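Local coordinates for protein inositol 2-dehydrogenase (Sinorhizobium meliloti, PDB 4HKT) that oxidises myo-inositol to scyllo-inosose (2-keto-myo-inositol) with NAD(+) as electron acceptor, the first step of myo-inositol degradation to acetyl-CoA, at residues V132-I136 / R181-G185; L184-S190 / L216-K222. All blocks are in the same frame, centred on the assembly; numbering follows the deposited sequence.

Contact 1 (V132-I136 / R181-G185); sequences VRKAI and RFLLG
Arg133 and Leu183 mark the nearest approach of the two helical backbones, their CA atoms 6.3 Å apart, and side chains of 132-136 reach both side chains and backbone carbonyls of 181-185. Arg133 does most of the bridging. Its CG stands anti to the backbone N (chi1 173°), which carries the chain out to the Phe182 ring; CG lies 4.2 Å from the ring centroid, an off-centre CH-pi contact, and CD lies over the same ring. Bends at chi2 and chi3 then turn the guanidinium away from the ring, the two planes 62° apart. NH1 thereby reaches the last turn of the helix, where it gives a weak, bent bond to Phe182 O (3.0 Å, 128° at the hydrogen) and lies 3.1 Å from Leu183 O. Its other terminal nitrogen, NH2, forms a salt bridge with Asp137. Beside the arginine, Leu183 CD2 meets Val132 CG1 at 4.2 Å, and Ile136 CD1 sits more loosely against the same methyl. Both helices, 127-137 and 168-184, pack on the mixed sheet of the C-terminal domain: Leu183 rests on Ile240 and Val242 of strand 237-244, Val132 on Val249 and Ala251 of strand 248-251, and Ile136 packs against both strands.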
loop_
_atom_site.group_PDB
_atom_site.type_symbol
_atom_site.label_atom_id
_atom_site.label_comp_id
_atom_site.label_asym_id
_atom_site.label_seq_id
_atom_site.Cartn_x
_atom_site.Cartn_y
_atom_site.Cartn_z
ATOM N N VAL B 132 -15.609 9.007 1.672
ATOM C CA VAL B 132 -15.750 8.331 2.963
ATOM C C VAL B 132 -17.168 8.531 3.448
ATOM O O VAL B 132 -17.862 7.576 3.789
ATOM C CB VAL B 132 -14.718 8.829 3.988
ATOM C CG1 VAL B 132 -15.065 8.298 5.377
ATOM C CG2 VAL B 132 -13.302 8.451 3.604
ATOM N N ARG B 133 -17.623 9.782 3.454
ATOM C CA ARG B 133 -18.960 10.084 3.911
ATOM C C ARG B 133 -20.076 9.363 3.073
ATOM O O ARG B 133 -21.051 8.833 3.633
ATOM C CB ARG B 133 -19.153 11.589 3.895
ATOM C CG ARG B 133 -20.557 12.035 4.197
ATOM C CD ARG B 133 -20.846 11.881 5.672
ATOM N NE ARG B 133 -22.074 11.159 5.919
ATOM C CZ ARG B 133 -22.393 10.558 7.076
ATOM N NH1 ARG B 133 -21.599 10.624 8.147
ATOM N NH2 ARG B 133 -23.540 9.898 7.167
ATOM N N LYS B 134 -19.910 9.362 1.760
ATOM C CA LYS B 134 -20.820 8.660 0.841
ATOM C C LYS B 134 -20.885 7.145 1.134
ATOM O O LYS B 134 -21.956 6.514 1.114
ATOM C CB LYS B 134 -20.393 8.935 -0.612
ATOM C CG LYS B 134 -21.196 8.150 -1.652
ATOM C CD LYS B 134 -21.024 8.683 -3.085
ATOM C CE LYS B 134 -22.334 8.541 -3.875
ATOM N NZ LYS B 134 -22.791 7.118 -3.915
ATOM N N ALA B 135 -19.739 6.548 1.423
ATOM C CA ALA B 135 -19.707 5.144 1.795
ATOM C C ALA B 135 -20.506 4.914 3.055
ATOM O O ALA B 135 -21.252 3.924 3.141
ATOM C CB ALA B 135 -18.277 4.651 1.945
ATOM N N ILE B 136 -20.391 5.834 4.027
ATOM C CA ILE B 136 -21.167 5.740 5.246
ATOM C C ILE B 136 -22.672 5.932 4.975
ATOM O O ILE B 136 -23.506 5.177 5.466
ATOM C CB ILE B 136 -20.714 6.787 6.318
ATOM C CG1 ILE B 136 -19.249 6.559 6.731
ATOM C CG2 ILE B 136 -21.633 6.664 7.508
ATOM C CD1 ILE B 136 -18.612 7.699 7.522
ATOM N N ARG B 181 -18.117 16.077 13.299
ATOM C CA ARG B 181 -19.564 16.221 13.142
ATOM C C ARG B 181 -20.036 15.676 11.774
ATOM O O ARG B 181 -21.095 15.018 11.680
ATOM C CB ARG B 181 -19.983 17.700 13.295
ATOM C CG ARG B 181 -19.914 18.215 14.735
ATOM C CD ARG B 181 -20.328 19.674 14.836
ATOM N NE ARG B 181 -21.730 19.811 14.566
ATOM C CZ ARG B 181 -22.288 20.284 13.450
ATOM N NH1 ARG B 181 -21.591 20.755 12.417
ATOM N NH2 ARG B 181 -23.603 20.281 13.378
ATOM N N PHE B 182 -19.247 15.937 10.743
ATOM C CA PHE B 182 -19.525 15.456 9.377
ATOM C C PHE B 182 -19.561 13.906 9.297
ATOM O O PHE B 182 -20.377 13.343 8.557
ATOM C CB PHE B 182 -18.454 16.017 8.468
ATOM C CG PHE B 182 -18.634 15.757 6.994
ATOM C CD1 PHE B 182 -19.722 16.243 6.311
ATOM C CD2 PHE B 182 -17.628 15.110 6.272
ATOM C CE1 PHE B 182 -19.865 16.021 4.942
ATOM C CE2 PHE B 182 -17.753 14.903 4.893
ATOM C CZ PHE B 182 -18.869 15.369 4.241
ATOM N N LEU B 183 -18.666 13.248 10.018
ATOM C CA LEU B 183 -18.494 11.800 9.948
ATOM C C LEU B 183 -19.376 11.048 10.915
ATOM O O LEU B 183 -19.856 9.934 10.587
ATOM C CB LEU B 183 -17.046 11.407 10.221
ATOM C CG LEU B 183 -15.990 11.951 9.290
ATOM C CD1 LEU B 183 -14.600 11.566 9.736
ATOM C CD2 LEU B 183 -16.240 11.461 7.886
ATOM N N LEU B 184 -19.603 11.636 12.095
ATOM C CA LEU B 184 -20.381 10.955 13.114
ATOM C C LEU B 184 -21.822 10.844 12.749
ATOM O O LEU B 184 -22.479 9.893 13.184
ATOM C CB LEU B 184 -20.338 11.644 14.464
ATOM C CG LEU B 184 -19.066 11.456 15.268
ATOM C CD1 LEU B 184 -18.963 12.559 16.296
ATOM C CD2 LEU B 184 -19.011 10.073 15.902
ATOM N N GLY B 185 -22.316 11.870 12.077
ATOM C CA GLY B 185 -23.739 11.967 11.755
ATOM C C GLY B 185 -24.615 12.446 12.906
ATOM O O GLY B 185 -25.809 12.651 12.725
#

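Contact 2 (L184-S190 / L216-K222); sequences LGEEPVS and LQTASGK
The Glu186 carboxylate meets the 216-222 segment through both oxygens, each approached differently. Lys222 NZ comes from above its plane, 54° out of it, and makes a salt bridge with OE2 at 2.9 Å. OE1 takes two hydroxyl donors: Ser220 OG at 2.5 Å on the syn lone pair, and Thr218 OG1 at 3.1 Å nearly in line with the C-O bond. The Glu186 chain, extended beyond CG, crosses Lys222 at about a right angle; a bend at chi4 brings the ammonium to OE2, and Glu143 is a second carboxylate partner of the lysine. The other flat group, the Gln217 amide, has Gly221 O only 1° out of its plane, bonded to NE2 at 2.9 Å, while its OE1 reaches Ser190 OG through a water. Between the two neighbouring antiparallel strands is a classic beta bulge: Val189 and Ser190 both face Gln217, whose O accepts a straight bond from Val189 N (2.8 Å, 168°) and a weak one from Ser190 N. Gln217 N returns a bond to Ser190 O. The type I turn from Thr218 to Gly221 brings Ser220 and Lys222 round to the glutamate. On the apolar side Leu184 CD1 touches Thr218 CG2 and CD2 touches Lys222 CB, both at 3.9 Å, while Pro188 CG packs on Leu216 CD1. A second water joins Glu187 O to Ala219 N.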
loop_
_atom_site.group_PDB
_atom_site.type_symbol
_atom_site.label_atom_id
_atom_site.label_comp_id
_atom_site.label_asym_id
_atom_site.label_seq_id
_atom_site.Cartn_x
_atom_site.Cartn_y
_atom_site.Cartn_z
ATOM N N LEU B 184 -19.603 11.636 12.095
ATOM C CA LEU B 184 -20.381 10.955 13.114
ATOM C C LEU B 184 -21.822 10.844 12.749
ATOM O O LEU B 184 -22.479 9.893 13.184
ATOM C CB LEU B 184 -20.338 11.644 14.464
ATOM C CG LEU B 184 -19.066 11.456 15.268
ATOM C CD1 LEU B 184 -18.963 12.559 16.296
ATOM C CD2 LEU B 184 -19.011 10.073 15.902
ATOM N N GLY B 185 -22.316 11.870 12.077
ATOM C CA GLY B 185 -23.739 11.967 11.755
ATOM C C GLY B 185 -24.615 12.446 12.906
ATOM O O GLY B 185 -25.809 12.651 12.725
ATOM N N GLU B 186 -24.034 12.633 14.083
ATOM C CA GLU B 186 -24.795 13.030 15.269
ATOM C C GLU B 186 -23.981 14.042 15.978
ATOM O O GLU B 186 -22.778 14.098 15.774
ATOM C CB GLU B 186 -24.982 11.869 16.230
ATOM C CG GLU B 186 -25.805 10.759 15.688
ATOM C CD GLU B 186 -25.918 9.601 16.653
ATOM O OE1 GLU B 186 -25.327 9.628 17.787
ATOM O OE2 GLU B 186 -26.613 8.647 16.245
ATOM N N GLU B 187 -24.616 14.825 16.832
ATOM C CA GLU B 187 -23.902 15.849 17.559
ATOM C C GLU B 187 -23.081 15.255 18.703
ATOM O O GLU B 187 -23.635 14.557 19.552
ATOM C CB GLU B 187 -24.875 16.868 18.162
ATOM C CG GLU B 187 -25.606 17.742 17.160
ATOM C CD GLU B 187 -24.663 18.600 16.332
ATOM O OE1 GLU B 187 -23.524 18.882 16.801
ATOM O OE2 GLU B 187 -25.069 18.973 15.215
ATOM N N PRO B 188 -21.791 15.613 18.800
ATOM C CA PRO B 188 -21.114 15.464 20.100
ATOM C C PRO B 188 -21.782 16.242 21.235
ATOM O O PRO B 188 -22.124 17.440 21.055
ATOM C CB PRO B 188 -19.716 16.057 19.838
ATOM C CG PRO B 188 -19.527 15.979 18.364
ATOM C CD PRO B 188 -20.894 16.135 17.762
ATOM N N VAL B 189 -21.865 15.621 22.402
ATOM C CA VAL B 189 -22.452 16.201 23.596
ATOM C C VAL B 189 -21.442 16.427 24.726
ATOM O O VAL B 189 -21.774 17.105 25.722
ATOM C CB VAL B 189 -23.641 15.374 24.132
ATOM C CG1 VAL B 189 -24.729 15.291 23.064
ATOM C CG2 VAL B 189 -23.233 13.977 24.647
ATOM N N SER B 190 -20.230 15.879 24.549
ATOM C CA SER B 190 -19.162 15.947 25.498
ATOM C C SER B 190 -17.793 16.000 24.810
ATOM O O SER B 190 -17.561 15.388 23.766
ATOM C CB SER B 190 -19.207 14.776 26.486
ATOM O OG SER B 190 -18.809 13.565 25.863
ATOM N N LEU B 216 -14.421 13.177 21.595
ATOM C CA LEU B 216 -15.786 13.619 21.516
ATOM C C LEU B 216 -16.719 12.416 21.639
ATOM O O LEU B 216 -16.396 11.347 21.123
ATOM C CB LEU B 216 -16.050 14.255 20.142
ATOM C CG LEU B 216 -15.082 15.309 19.635
ATOM C CD1 LEU B 216 -15.571 15.848 18.290
ATOM C CD2 LEU B 216 -15.018 16.385 20.664
ATOM N N GLN B 217 -17.859 12.600 22.305
ATOM C CA GLN B 217 -18.828 11.516 22.405
ATOM C C GLN B 217 -20.216 12.074 22.206
ATOM O O GLN B 217 -20.533 13.186 22.663
ATOM C CB GLN B 217 -18.677 10.756 23.727
ATOM C CG GLN B 217 -19.692 9.637 23.953
ATOM C CD GLN B 217 -19.283 8.684 25.031
ATOM O OE1 GLN B 217 -18.970 9.093 26.157
ATOM N NE2 GLN B 217 -19.272 7.409 24.715
ATOM N N THR B 218 -21.027 11.309 21.481
ATOM C CA THR B 218 -22.391 11.675 21.182
ATOM C C THR B 218 -23.298 11.071 22.232
ATOM O O THR B 218 -22.868 10.218 23.034
ATOM C CB THR B 218 -22.841 11.123 19.809
ATOM O OG1 THR B 218 -23.005 9.699 19.903
ATOM C CG2 THR B 218 -21.842 11.477 18.755
ATOM N N ALA B 219 -24.566 11.479 22.197
ATOM C CA ALA B 219 -25.583 10.941 23.124
ATOM C C ALA B 219 -25.734 9.435 23.001
ATOM O O ALA B 219 -25.932 8.758 23.986
ATOM C CB ALA B 219 -26.957 11.621 22.950
ATOM N N SER B 220 -25.606 8.883 21.815
ATOM C CA SER B 220 -25.757 7.437 21.663
ATOM C C SER B 220 -24.470 6.691 22.054
ATOM O O SER B 220 -24.444 5.448 22.101
ATOM C CB SER B 220 -26.182 7.152 20.222
ATOM O OG SER B 220 -25.238 7.645 19.319
ATOM N N GLY B 221 -23.388 7.429 22.346
ATOM C CA GLY B 221 -22.142 6.827 22.789
ATOM C C GLY B 221 -21.044 6.709 21.766
ATOM O O GLY B 221 -19.942 6.252 22.111
ATOM N N LYS B 222 -21.346 7.052 20.505
ATOM C CA LYS B 222 -20.356 7.073 19.446
ATOM C C LYS B 222 -19.220 8.022 19.848
ATOM O O LYS B 222 -19.483 9.040 20.482
ATOM C CB LYS B 222 -20.931 7.534 18.121
ATOM C CG LYS B 222 -22.078 6.738 17.593
ATOM C CD LYS B 222 -22.710 7.450 16.401
ATOM C CE LYS B 222 -23.634 6.534 15.582
ATOM N NZ LYS B 222 -24.941 6.298 16.204
HETATM O O HOH W 1 -25.800 13.402 20.271
HETATM O O HOH W 2 -20.069 11.555 27.044
#

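Overall arrangement
Contacts 1 and 2 share Leu184, where helix 168-184 ends, and Gly185, which with positive phi leads toward strand 188-196. Their centres lie 13 Å apart. A salt bridge of 2.7 Å from Arg181 NH2 to Glu187 OE2 also ties them, with Arg181 CG packed 3.8 Å from Pro188 CD. Both belong to the C-terminal domain, whereas the sodium site (Ser23, Asn25, Ala28) is in the Rossmann range. Bound 1,2-ethanediol, probably from the crystallisation liquor, lies about 4 Å from the Phe182 side chain in contact 1 and about 5 Å from that of Glu187 in contact 2. Different subunits adjoin them: Val132 packs on Ile259 of the second subunit, whereas Gln217 NE2 bonds to Ala195 O of the third.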